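Local structure of BH2851 (Bacillus halodurans, 2GFG) at residues A[122-127]-A[139-144]. The protein is of unknown function, but belongs to the CYTH family and is a putative adenylate cyclase, so it may act on triphosphate substrates. Sequence-based numbering, arbitrary orientation.
Sequences LSTSRA and DHSSYL. With EDO (1,2-ethanediol), chain G.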
ATOM      1  N   LEU A 122      -5.380  -1.183  -8.637  1.00 45.65           N
ATOM      2  CA  LEU A 122      -6.238  -1.461  -7.494  1.00 46.10           C
ATOM      3  C   LEU A 122      -6.655  -0.137  -6.875  1.00 46.77           C
ATOM      4  O   LEU A 122      -5.796   0.692  -6.533  1.00 45.91           O
ATOM      5  CB  LEU A 122      -5.475  -2.316  -6.471  1.00 46.86           C
ATOM      6  CG  LEU A 122      -6.149  -2.656  -5.132  1.00 48.04           C
ATOM      7  CD1 LEU A 122      -5.637  -3.985  -4.617  1.00 49.09           C
ATOM      8  CD2 LEU A 122      -5.941  -1.557  -4.071  1.00 47.03           C
ATOM      9  N   SER A 123      -7.971   0.075  -6.736  1.00 45.95           N
ATOM     10  CA  SER A 123      -8.500   1.310  -6.140  1.00 46.64           C
ATOM     11  C   SER A 123      -8.810   1.105  -4.669  1.00 45.32           C
ATOM     12  O   SER A 123      -9.321   0.062  -4.285  1.00 44.69           O
ATOM     13  CB  SER A 123      -9.758   1.764  -6.872  1.00 46.76           C
ATOM     14  OG  SER A 123      -9.457   2.149  -8.201  1.00 53.75           O
ATOM     15  N   THR A 124      -8.522   2.123  -3.853  1.00 44.35           N
ATOM     16  CA  THR A 124      -8.801   2.072  -2.406  1.00 44.12           C
ATOM     17  C   THR A 124      -9.480   3.349  -1.915  1.00 43.23           C
ATOM     18  O   THR A 124      -9.057   4.458  -2.243  1.00 42.70           O
ATOM     19  CB  THR A 124      -7.515   1.845  -1.576  1.00 43.96           C
ATOM     20  OG1 THR A 124      -6.922   0.592  -1.938  1.00 43.57           O
ATOM     21  CG2 THR A 124      -7.830   1.832  -0.059  1.00 45.56           C
ATOM     22  N   SER A 125     -10.553   3.169  -1.147  1.00 42.89           N
ATOM     23  CA  SER A 125     -11.184   4.243  -0.417  1.00 42.53           C
ATOM     24  C   SER A 125     -10.680   4.155   1.014  1.00 42.06           C
ATOM     25  O   SER A 125     -10.900   3.148   1.693  1.00 41.71           O
ATOM     26  CB  SER A 125     -12.692   4.097  -0.461  1.00 42.95           C
ATOM     27  OG  SER A 125     -13.314   5.173   0.179  1.00 46.03           O
ATOM     28  N   ARG A 126      -9.998   5.210   1.474  1.00 42.43           N
ATOM     29  CA  ARG A 126      -9.250   5.159   2.738  1.00 42.65           C
ATOM     30  C   ARG A 126      -9.651   6.244   3.720  1.00 42.04           C
ATOM     31  O   ARG A 126      -9.720   7.409   3.369  1.00 41.85           O
ATOM     32  CB  ARG A 126      -7.751   5.272   2.458  1.00 43.63           C
ATOM     33  CG  ARG A 126      -6.874   5.359   3.739  1.00 46.07           C
ATOM     34  CD  ARG A 126      -5.401   5.289   3.428  1.00 45.97           C
ATOM     35  NE  ARG A 126      -5.006   3.983   2.900  1.00 49.43           N
ATOM     36  CZ  ARG A 126      -3.753   3.635   2.601  1.00 49.76           C
ATOM     37  NH1 ARG A 126      -2.746   4.506   2.748  1.00 51.36           N
ATOM     38  NH2 ARG A 126      -3.505   2.420   2.134  1.00 49.91           N
ATOM     39  N   ALA A 127      -9.860   5.836   4.972  1.00 42.32           N
ATOM     40  CA  ALA A 127      -9.999   6.752   6.089  1.00 42.84           C
ATOM     41  C   ALA A 127      -8.810   6.530   7.038  1.00 43.69           C
ATOM     42  O   ALA A 127      -8.388   5.399   7.244  1.00 44.06           O
ATOM     43  CB  ALA A 127     -11.297   6.506   6.804  1.00 42.10           C
ATOM     44  N   ASP A 139      -9.382   0.588   5.059  1.00 45.21           N
ATOM     45  CA  ASP A 139      -9.232   0.482   3.594  1.00 45.94           C
ATOM     46  C   ASP A 139     -10.290  -0.389   2.964  1.00 45.33           C
ATOM     47  O   ASP A 139     -10.337  -1.596   3.211  1.00 46.42           O
ATOM     48  CB  ASP A 139      -7.863  -0.114   3.247  1.00 46.11           C
ATOM     49  CG  ASP A 139      -6.722   0.819   3.544  1.00 47.30           C
ATOM     50  OD1 ASP A 139      -6.966   1.973   3.938  1.00 42.82           O
ATOM     51  OD2 ASP A 139      -5.563   0.394   3.358  1.00 47.99           O
ATOM     52  N   HIS A 140     -11.106   0.218   2.105  1.00 44.46           N
ATOM     53  CA  HIS A 140     -12.026  -0.505   1.249  1.00 43.36           C
ATOM     54  C   HIS A 140     -11.442  -0.469  -0.164  1.00 42.51           C
ATOM     55  O   HIS A 140     -11.295   0.611  -0.757  1.00 41.48           O
ATOM     56  CB  HIS A 140     -13.426   0.146   1.299  1.00 43.42           C
ATOM     57  CG  HIS A 140     -14.390  -0.395   0.286  1.00 44.06           C
ATOM     58  ND1 HIS A 140     -15.371   0.383  -0.293  1.00 44.11           N
ATOM     59  CD2 HIS A 140     -14.501  -1.621  -0.280  1.00 43.59           C
ATOM     60  CE1 HIS A 140     -16.059  -0.349  -1.151  1.00 46.27           C
ATOM     61  NE2 HIS A 140     -15.540  -1.562  -1.174  1.00 43.41           N
ATOM     62  N   SER A 141     -11.067  -1.639  -0.679  1.00 41.66           N
ATOM     63  CA  SER A 141     -10.377  -1.739  -1.970  1.00 41.79           C
ATOM     64  C   SER A 141     -11.202  -2.495  -2.990  1.00 43.21           C
ATOM     65  O   SER A 141     -11.934  -3.403  -2.643  1.00 41.56           O
ATOM     66  CB  SER A 141      -9.021  -2.439  -1.795  1.00 41.73           C
ATOM     67  OG  SER A 141      -8.207  -1.736  -0.881  1.00 41.03           O
ATOM     68  N   SER A 142     -11.049  -2.113  -4.266  1.00 44.54           N
ATOM     69  CA  SER A 142     -11.685  -2.816  -5.386  1.00 45.99           C
ATOM     70  C   SER A 142     -10.649  -3.093  -6.463  1.00 46.90           C
ATOM     71  O   SER A 142      -9.842  -2.219  -6.796  1.00 46.08           O
ATOM     72  CB  SER A 142     -12.817  -1.985  -5.965  1.00 46.07           C
ATOM     73  OG  SER A 142     -12.315  -0.824  -6.602  1.00 48.66           O
ATOM     74  N   TYR A 143     -10.672  -4.304  -7.014  1.00 48.48           N
ATOM     75  CA  TYR A 143      -9.690  -4.702  -8.033  1.00 50.99           C
ATOM     76  C   TYR A 143     -10.132  -5.931  -8.793  1.00 51.86           C
ATOM     77  O   TYR A 143     -10.681  -6.871  -8.204  1.00 53.39           O
ATOM     78  CB  TYR A 143      -8.308  -4.958  -7.386  1.00 52.30           C
ATOM     79  CG  TYR A 143      -8.326  -5.945  -6.215  1.00 55.39           C
ATOM     80  CD1 TYR A 143      -8.693  -5.529  -4.918  1.00 56.34           C
ATOM     81  CD2 TYR A 143      -7.926  -7.280  -6.391  1.00 56.55           C
ATOM     82  CE1 TYR A 143      -8.697  -6.429  -3.837  1.00 56.08           C
ATOM     83  CE2 TYR A 143      -7.921  -8.187  -5.315  1.00 57.44           C
ATOM     84  CZ  TYR A 143      -8.309  -7.753  -4.041  1.00 57.23           C
ATOM     85  OH  TYR A 143      -8.305  -8.638  -2.989  1.00 56.74           O
ATOM     86  N   LEU A 144      -9.929  -5.906 -10.116  1.00 51.43           N
ATOM     87  CA  LEU A 144     -10.193  -7.061 -10.976  1.00 51.96           C
ATOM     88  C   LEU A 144     -11.622  -7.669 -10.769  1.00 51.69           C
ATOM     89  O   LEU A 144     -11.782  -8.891 -10.707  1.00 50.57           O
ATOM     90  CB  LEU A 144      -9.108  -8.137 -10.752  1.00 52.25           C
ATOM     91  CG  LEU A 144      -7.665  -7.666 -10.934  1.00 53.86           C
ATOM     92  CD1 LEU A 144      -6.669  -8.696 -10.383  1.00 54.49           C
ATOM     93  CD2 LEU A 144      -7.378  -7.363 -12.410  1.00 55.80           C
TER
HETATM   94  C1  EDO G 502     -16.638   4.569   0.521  1.00 83.76           C
HETATM   95  O1  EDO G 502     -15.865   5.568   1.196  1.00 83.23           O
HETATM   96  C2  EDO G 502     -16.243   3.176   1.019  1.00 83.65           C
HETATM   97  O2  EDO G 502     -16.321   3.100   2.456  1.00 83.71           O
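Arg-126 forms a two-pronged salt bridge with Asp-139, its NE 3.0 Å from OD1 of Asp-139 and its NH2 3.1 Å from OD2. The two flat groups are nearly parallel, 6° apart, but displaced from each other, so each nitrogen comes in above the carboxylate plane and both bonds are bent. A bend at chi3 (-67°) in the otherwise extended arginine chain brings the guanidinium alongside the carboxylate. On the same face, OG1 of Thr-124 and OG of Ser-141 share a hydrogen bond of 2.9 Å, and CD1 of Leu-122 packs 3.4 Å from CD1 of Tyr-143. Beneath these side chains, paired backbone hydrogen bonds join Ser-123 to Ser-142 and Ser-125 to His-140, the straightest being His-140 N to Ser-125 O (172°). On the other face, Ser-125 OG hydrogen-bonds to O1 of a 1,2-ethanediol, probably from the crystallisation liquor, and His-140 NE2 to Glu-147 OE1. Lys-182 forms a second salt bridge with Asp-139 OD2, which Glu-152 OE1 approaches closely; Tyr-143 OH hydrogen-bonds to Asp-148 OD2. An alanine at Arg-126 would remove both hydrogen bonds and probably leave the carboxylate compensated mainly by Lys-182. The two strands form an antiparallel hairpin in the closed eight-stranded barrel of the CYTH fold.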